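Local coordinates for putative periplasmic protein (PDB 4J32) that probably protects the bacterium against the type VI secretion amidase Tae4, a papain-like peptidoglycan hydrolase, by binding it in the periplasm as its immunity protein Tai4, at residues L25-D29 with D30-N34; D58-A61 with K62-G66; G47-S50 with V51-H55. One frame throughout, in Å; residues are numbered along the deposited sequence. Where two conformers were deposited one is given.

Overall arrangement
In this all-helical chain two contacts lie at the entries to helices 30-46 and 51-65 and a third near the end of helix 51-65. Along the chain contact 1 comes first, at the turn from helix 10-26 into helix 30-46; contact 3 follows, where helix 30-46 gives way to helix 51-65; contact 2 comes last, in the final turns of helix 51-65. Contacts 2 and 3 thus share one helix, their centres about 17 Å apart. Contacts 1 and 2, centres about 15 Å apart, touch where L25 and V26 pack on D58, A61, K62 and S65, whereas contacts 1 and 3 stay about 9 Å apart at their nearest atoms. Contact 1 also faces a second Tai4 subunit; contact 3, and D58 of contact 2, the Tae4 chain.

Contact 1 of 3, residues L25-D29 with D30-N34; sequences LVYKD and DVVKN
D29 is the N-cap of helix 30-46, at the end of the short turn that joins it to helix 10-26, and its side chain caps V32 N. Helix capping of this kind gives the first turn of a helix an acceptor for its N-H groups, and here the acceptor is a carboxylate. CG of D29 stands anti to the backbone N (chi1 175°), which carries OD2 over the start of the helix, where it accepts from V32 N at 3.0 Å. The N-H approaches on the anti side of the oxygen and 27° out of the carboxylate plane. The regular helical pattern begins alongside, with K33 N bonded to D29 O at 2.9 Å, nearly straight.

A second polar group ties the new helix back to the old one. The lysine side chain of K33 bends at its last two torsions and passes beside the carbonyls of the turn, so that NZ bonds to Y27 O at 2.9 Å, although its stronger partner is A24 O, within helix 10-26. The ammonium group therefore serves carbonyls at and just beyond the C-terminal end of helix 10-26, and the K33 side chain also lies by a bound 2-ethoxyethanol, in a pocket to which L25 and R37 contribute.

The apolar part, Y27 against V32, lies at the interface with a second Tai4 subunit, whose own Y27 ring meets this one at a steep angle. Y27 leaves the helical path first, and its OH bonds to T79. Its ring lies at a slant to V32, and between these two side chains the closest pair is V32 CG1 and Y27 CD2, 3.3 Å.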
loop_
_atom_site.group_PDB
_atom_site.type_symbol
_atom_site.label_atom_id
_atom_site.label_comp_id
_atom_site.label_asym_id
_atom_site.label_seq_id
_atom_site.Cartn_x
_atom_site.Cartn_y
_atom_site.Cartn_z
ATOM N N LEU B 25 1.548 -7.326 -5.773
ATOM C CA LEU B 25 2.170 -8.631 -5.575
ATOM C C LEU B 25 1.876 -9.288 -4.226
ATOM O O LEU B 25 1.663 -10.505 -4.166
ATOM C CB LEU B 25 3.698 -8.547 -5.733
ATOM C CG LEU B 25 4.264 -8.116 -7.090
ATOM C CD1 LEU B 25 5.803 -8.069 -7.021
ATOM C CD2 LEU B 25 3.788 -9.044 -8.194
ATOM N N VAL B 26 1.929 -8.519 -3.149
ATOM C CA VAL B 26 1.936 -9.110 -1.806
ATOM C C VAL B 26 0.559 -9.472 -1.240
ATOM O O VAL B 26 0.454 -10.364 -0.410
ATOM C CB VAL B 26 2.738 -8.272 -0.760
ATOM C CG1 VAL B 26 4.228 -8.082 -1.217
ATOM C CG2 VAL B 26 2.078 -6.924 -0.492
ATOM N N TYR B 27 -0.477 -8.781 -1.687
ATOM C CA TYR B 27 -1.813 -8.968 -1.118
ATOM C C TYR B 27 -2.558 -10.070 -1.866
ATOM O O TYR B 27 -2.403 -10.188 -3.080
ATOM C CB TYR B 27 -2.590 -7.660 -1.238
ATOM C CG TYR B 27 -2.113 -6.521 -0.345
ATOM C CD1 TYR B 27 -1.702 -6.740 0.987
ATOM C CD2 TYR B 27 -2.121 -5.222 -0.831
ATOM C CE1 TYR B 27 -1.304 -5.662 1.799
ATOM C CE2 TYR B 27 -1.747 -4.142 -0.037
ATOM C CZ TYR B 27 -1.324 -4.363 1.269
ATOM O OH TYR B 27 -0.974 -3.245 1.998
ATOM N N LYS B 28 -3.358 -10.851 -1.152
ATOM C CA LYS B 28 -4.043 -12.006 -1.742
ATOM C C LYS B 28 -5.391 -11.626 -2.381
ATOM O O LYS B 28 -5.747 -12.100 -3.483
ATOM C CB LYS B 28 -4.206 -13.125 -0.702
ATOM C CG LYS B 28 -4.607 -14.461 -1.336
ATOM C CD LYS B 28 -4.989 -15.557 -0.355
ATOM C CE LYS B 28 -5.358 -16.829 -1.144
ATOM N NZ LYS B 28 -6.051 -17.882 -0.346
ATOM N N ASP B 29 -6.126 -10.754 -1.701
ATOM C CA ASP B 29 -7.514 -10.441 -2.069
ATOM C C ASP B 29 -7.586 -9.871 -3.475
ATOM O O ASP B 29 -6.843 -8.944 -3.806
ATOM C CB ASP B 29 -8.112 -9.457 -1.057
ATOM C CG ASP B 29 -9.500 -8.999 -1.444
ATOM O OD1 ASP B 29 -10.455 -9.781 -1.311
ATOM O OD2 ASP B 29 -9.632 -7.845 -1.894
ATOM N N ASP B 30 -8.473 -10.427 -4.302
ATOM C CA ASP B 30 -8.563 -10.005 -5.704
ATOM C C ASP B 30 -8.921 -8.530 -5.910
ATOM O O ASP B 30 -8.328 -7.872 -6.760
ATOM C CB ASP B 30 -9.503 -10.894 -6.510
ATOM C CG ASP B 30 -8.845 -12.196 -6.935
ATOM O OD1 ASP B 30 -7.589 -12.257 -6.985
ATOM O OD2 ASP B 30 -9.580 -13.159 -7.226
ATOM N N VAL B 31 -9.875 -8.027 -5.126
ATOM C CA VAL B 31 -10.297 -6.631 -5.218
ATOM C C VAL B 31 -9.120 -5.689 -4.897
ATOM O O VAL B 31 -8.891 -4.706 -5.622
ATOM C CB VAL B 31 -11.538 -6.354 -4.315
ATOM C CG1 VAL B 31 -11.857 -4.862 -4.251
ATOM C CG2 VAL B 31 -12.755 -7.145 -4.811
ATOM N N VAL B 32 -8.382 -5.981 -3.820
ATOM C CA VAL B 32 -7.153 -5.213 -3.496
ATOM C C VAL B 32 -6.066 -5.345 -4.580
ATOM O O VAL B 32 -5.481 -4.329 -5.011
ATOM C CB VAL B 32 -6.605 -5.596 -2.099
ATOM C CG1 VAL B 32 -5.220 -4.949 -1.850
ATOM C CG2 VAL B 32 -7.635 -5.230 -1.004
ATOM N N LYS B 33 -5.768 -6.580 -5.005
ATOM C CA LYS B 33 -4.729 -6.783 -6.048
ATOM C C LYS B 33 -5.104 -6.018 -7.315
ATOM O O LYS B 33 -4.259 -5.350 -7.894
ATOM C CB LYS B 33 -4.582 -8.273 -6.435
ATOM C CG LYS B 33 -3.906 -9.125 -5.384
ATOM C CD LYS B 33 -3.848 -10.635 -5.790
ATOM C CE LYS B 33 -2.561 -10.978 -6.512
ATOM N NZ LYS B 33 -1.356 -10.647 -5.691
ATOM N N ASN B 34 -6.364 -6.115 -7.736
ATOM C CA ASN B 34 -6.794 -5.437 -8.966
ATOM C C ASN B 34 -6.720 -3.919 -8.841
ATOM O O ASN B 34 -6.412 -3.222 -9.804
ATOM C CB ASN B 34 -8.203 -5.864 -9.378
ATOM C CG ASN B 34 -8.225 -7.252 -10.000
ATOM O OD1 ASN B 34 -7.266 -7.655 -10.680
ATOM N ND2 ASN B 34 -9.314 -7.973 -9.789
#

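Contact 2 of 3, residues D58-A61 with K62-G66; sequences DEIA and KKYSG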
loop_
_atom_site.group_PDB
_atom_site.type_symbol
_atom_site.label_atom_id
_atom_site.label_comp_id
_atom_site.label_asym_id
_atom_site.label_seq_id
_atom_site.Cartn_x
_atom_site.Cartn_y
_atom_site.Cartn_z
ATOM N N ASP B 58 9.945 -4.704 -11.132
ATOM C CA ASP B 58 9.371 -5.992 -10.683
ATOM C C ASP B 58 10.409 -7.003 -10.200
ATOM O O ASP B 58 10.173 -7.667 -9.182
ATOM C CB ASP B 58 8.512 -6.618 -11.790
ATOM C CG ASP B 58 7.999 -8.009 -11.433
ATOM O OD1 ASP B 58 7.043 -8.113 -10.621
ATOM O OD2 ASP B 58 8.539 -9.005 -11.975
ATOM N N GLU B 59 11.536 -7.139 -10.909
ATOM C CA GLU B 59 12.604 -8.054 -10.461
ATOM C C GLU B 59 13.066 -7.719 -9.045
ATOM O O GLU B 59 13.322 -8.623 -8.222
ATOM C CB GLU B 59 13.810 -8.030 -11.422
ATOM C CG GLU B 59 13.551 -8.686 -12.770
ATOM C CD GLU B 59 13.295 -10.181 -12.655
ATOM O OE1 GLU B 59 12.522 -10.710 -13.478
ATOM O OE2 GLU B 59 13.879 -10.825 -11.765
ATOM N N ILE B 60 13.182 -6.424 -8.758
ATOM C CA ILE B 60 13.609 -5.989 -7.416
ATOM C C ILE B 60 12.483 -6.193 -6.410
ATOM O O ILE B 60 12.728 -6.668 -5.297
ATOM C CB ILE B 60 14.135 -4.525 -7.399
ATOM C CG1 ILE B 60 15.234 -4.360 -8.456
ATOM C CG2 ILE B 60 14.634 -4.131 -5.984
ATOM C CD1 ILE B 60 15.650 -2.873 -8.710
ATOM N N ALA B 61 11.253 -5.870 -6.824
ATOM C CA ALA B 61 10.086 -6.035 -5.959
ATOM C C ALA B 61 9.988 -7.480 -5.482
ATOM O O ALA B 61 9.647 -7.720 -4.316
ATOM C CB ALA B 61 8.802 -5.624 -6.680
ATOM N N LYS B 62 10.296 -8.423 -6.376
ATOM C CA LYS B 62 10.172 -9.836 -6.027
ATOM C C LYS B 62 11.183 -10.268 -4.956
ATOM O O LYS B 62 10.951 -11.261 -4.255
ATOM C CB LYS B 62 10.206 -10.722 -7.283
ATOM C CG LYS B 62 8.931 -10.609 -8.148
ATOM C CD LYS B 62 9.085 -11.335 -9.476
ATOM C CE LYS B 62 7.828 -11.329 -10.355
ATOM N NZ LYS B 62 6.571 -10.994 -9.629
ATOM N N LYS B 63 12.272 -9.511 -4.788
ATOM C CA LYS B 63 13.260 -9.798 -3.737
ATOM C C LYS B 63 12.655 -9.470 -2.359
ATOM O O LYS B 63 13.129 -9.974 -1.340
ATOM C CB LYS B 63 14.537 -8.976 -3.924
ATOM C CG LYS B 63 15.342 -9.336 -5.181
ATOM C CD LYS B 63 16.450 -8.320 -5.424
ATOM C CE LYS B 63 17.172 -8.645 -6.732
ATOM N NZ LYS B 63 18.564 -8.127 -6.691
ATOM N N TYR B 64 11.631 -8.619 -2.345
ATOM C CA TYR B 64 10.956 -8.201 -1.105
ATOM C C TYR B 64 9.654 -8.968 -0.928
ATOM O O TYR B 64 9.316 -9.340 0.186
ATOM C CB TYR B 64 10.672 -6.677 -1.105
ATOM C CG TYR B 64 11.946 -5.896 -0.860
ATOM C CD1 TYR B 64 12.307 -5.510 0.441
ATOM C CD2 TYR B 64 12.820 -5.584 -1.928
ATOM C CE1 TYR B 64 13.522 -4.836 0.685
ATOM C CE2 TYR B 64 14.024 -4.899 -1.700
ATOM C CZ TYR B 64 14.365 -4.527 -0.390
ATOM O OH TYR B 64 15.559 -3.870 -0.141
ATOM N N SER B 65 8.933 -9.199 -2.032
ATOM C CA SER B 65 7.602 -9.802 -1.943
ATOM C C SER B 65 7.701 -11.256 -1.474
ATOM O O SER B 65 6.749 -11.779 -0.888
ATOM C CB SER B 65 6.824 -9.685 -3.269
ATOM O OG SER B 65 7.477 -10.397 -4.301
ATOM N N GLY B 66 8.859 -11.880 -1.699
ATOM C CA GLY B 66 9.104 -13.278 -1.323
ATOM C C GLY B 66 9.674 -13.461 0.078
ATOM O O GLY B 66 9.885 -14.591 0.533
#
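A61 and Y64 meet on the well-packed side of helix 51-65 near its C-terminal end, where a single carbonyl collects several donors. A61 O accepts from S65 N at 2.8 Å, in the carbonyl plane, as in a regular alpha-helical turn. It also takes Y64 N at 2.9 Å, but from above that plane by 56°, a 3-10-like i to i+3 bond. S65 OG adds a weak third bond, for its first torsion (chi1 63°) sets the hydroxyl between the backbone N and the carbonyl carbon. One residue back, I60 O receives K63 N from above its plane in the same manner, while the edge of the Y64 ring comes up to that oxygen, CD2 lying 3.5 Å away. Beyond the contact, F85 of helix 78-86 packs on I60 and A61, and Y64 OH bonds to D88.

On the solvent side stand E59, K62 and K63, all exposed. K63 runs out to a salt bridge with E90, whereas K62 reaches back to the buried D58. In one of its two conformers NZ forms a salt bridge with D58 OD1 at 3.1 Å, though the nearly eclipsed last torsion leaves the detail doubtful. The same oxygen accepts a hydrogen bond from H21 NE2, and Y52 of the Tae4 chain packs against D58.

The H21 bond thus joins helix 51-65 to helix 10-26, and a nearby K62 ammonium, where this conformer holds, would probably favour an ionised D58.

Contact 3 of 3, residues G47-S50 with V51-H55; sequences GKQS and VEIYH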
loop_
_atom_site.group_PDB
_atom_site.type_symbol
_atom_site.label_atom_id
_atom_site.label_comp_id
_atom_site.label_asym_id
_atom_site.label_seq_id
_atom_site.Cartn_x
_atom_site.Cartn_y
_atom_site.Cartn_z
ATOM N N GLY B 47 4.389 7.679 -17.814
ATOM C CA GLY B 47 5.844 7.491 -17.984
ATOM C C GLY B 47 6.299 7.653 -19.428
ATOM O O GLY B 47 5.503 7.534 -20.358
ATOM N N LYS B 48 7.583 7.968 -19.610
ATOM C CA LYS B 48 8.189 8.093 -20.936
ATOM C C LYS B 48 9.192 6.951 -21.161
ATOM O O LYS B 48 9.939 6.948 -22.157
ATOM C CB LYS B 48 8.892 9.461 -21.085
ATOM C CG LYS B 48 7.949 10.696 -20.978
ATOM C CD LYS B 48 6.794 10.580 -21.972
ATOM C CE LYS B 48 5.980 11.866 -22.100
ATOM N NZ LYS B 48 5.213 11.867 -23.404
ATOM N N GLN B 49 9.152 5.974 -20.257
ATOM C CA GLN B 49 10.102 4.851 -20.270
ATOM C C GLN B 49 9.519 3.642 -20.970
ATOM O O GLN B 49 8.290 3.429 -20.976
ATOM C CB GLN B 49 10.522 4.440 -18.843
ATOM C CG GLN B 49 11.299 5.529 -18.064
ATOM C CD GLN B 49 10.402 6.704 -17.663
ATOM O OE1 GLN B 49 9.281 6.509 -17.195
ATOM N NE2 GLN B 49 10.897 7.928 -17.846
ATOM N N SER B 50 10.423 2.825 -21.499
ATOM C CA SER B 50 10.082 1.548 -22.123
ATOM C C SER B 50 9.639 0.553 -21.062
ATOM O O SER B 50 9.957 0.701 -19.872
ATOM C CB SER B 50 11.304 0.969 -22.845
ATOM O OG SER B 50 11.702 1.816 -23.922
ATOM N N VAL B 51 8.927 -0.477 -21.497
ATOM C CA VAL B 51 8.308 -1.397 -20.534
ATOM C C VAL B 51 9.345 -2.174 -19.705
ATOM O O VAL B 51 9.076 -2.564 -18.562
ATOM C CB VAL B 51 7.315 -2.367 -21.244
ATOM C CG1 VAL B 51 8.067 -3.488 -22.052
ATOM C CG2 VAL B 51 6.297 -2.922 -20.248
ATOM N N GLU B 52 10.534 -2.385 -20.257
ATOM C CA GLU B 52 11.536 -3.167 -19.525
ATOM C C GLU B 52 11.952 -2.503 -18.210
ATOM O O GLU B 52 12.408 -3.203 -17.321
ATOM C CB GLU B 52 12.775 -3.475 -20.378
ATOM C CG GLU B 52 12.551 -4.502 -21.503
ATOM C CD GLU B 52 11.883 -3.914 -22.734
ATOM O OE1 GLU B 52 11.687 -2.669 -22.822
ATOM O OE2 GLU B 52 11.562 -4.703 -23.644
ATOM N N ILE B 53 11.827 -1.181 -18.072
ATOM C CA ILE B 53 12.179 -0.605 -16.753
ATOM C C ILE B 53 11.204 -1.062 -15.675
ATOM O O ILE B 53 11.591 -1.308 -14.540
ATOM C CB ILE B 53 12.399 0.931 -16.756
ATOM C CG1 ILE B 53 13.368 1.305 -15.600
ATOM C CG2 ILE B 53 11.062 1.702 -16.739
ATOM C CD1 ILE B 53 13.794 2.800 -15.592
ATOM N N TYR B 54 9.938 -1.210 -16.048
ATOM C CA TYR B 54 8.948 -1.731 -15.103
ATOM C C TYR B 54 9.181 -3.221 -14.799
ATOM O O TYR B 54 8.995 -3.656 -13.652
ATOM C CB TYR B 54 7.530 -1.497 -15.644
ATOM C CG TYR B 54 7.287 -0.056 -16.009
ATOM C CD1 TYR B 54 6.801 0.851 -15.056
ATOM C CD2 TYR B 54 7.527 0.399 -17.315
ATOM C CE1 TYR B 54 6.560 2.189 -15.381
ATOM C CE2 TYR B 54 7.299 1.754 -17.659
ATOM C CZ TYR B 54 6.810 2.622 -16.697
ATOM O OH TYR B 54 6.576 3.937 -17.016
ATOM N N HIS B 55 9.591 -3.983 -15.815
ATOM C CA HIS B 55 9.990 -5.381 -15.621
ATOM C C HIS B 55 11.161 -5.476 -14.636
ATOM O O HIS B 55 11.212 -6.399 -13.814
ATOM C CB HIS B 55 10.409 -6.063 -16.938
ATOM C CG HIS B 55 9.335 -6.134 -17.978
ATOM N ND1 HIS B 55 9.588 -6.580 -19.262
ATOM C CD2 HIS B 55 8.023 -5.789 -17.948
ATOM C CE1 HIS B 55 8.473 -6.522 -19.969
ATOM N NE2 HIS B 55 7.512 -6.038 -19.201
#
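The turn leading into helix 51-65 brings S50 against I53 at the helix's first turn. S50 O accepts I53 N at 3.2 Å, and the donor sits 45° above the carbonyl plane, the geometry of a tight i to i+3 turn rather than of a regular alpha-helical bond. The same oxygen lies 3.5 Å from CD2 of Y54, at a slant to the ring.

Side chains of Q49, I53 and Y54 pack around this bond. I53 points CG2 back toward the loop, where it reaches CB of Q49 at 3.5 Å and also rests over one face of the Y54 ring, near its rim. Y54 leaves the helix with CG anti to the carbonyl carbon (chi1 -53°), which sends the ring back along the loop 47-50, its edge at Q49 O and its OH 3.8 Å from CA of G47. Across that end the Q49 amide stands at 53° to the ring, its NE2 bound to E100 O and to OE1 of Q10, which also accepts from K48 N.

R92 of the Tae4 chain donates to Q49 O, so the turn is part of the interface with the effector. On the intramolecular side L14 of helix 10-26 packs on Q49, I53 and Y54, W17 meets the Y54 ring edge-to-face, and R98, beyond helix 89-96, lies over Q49 and I53.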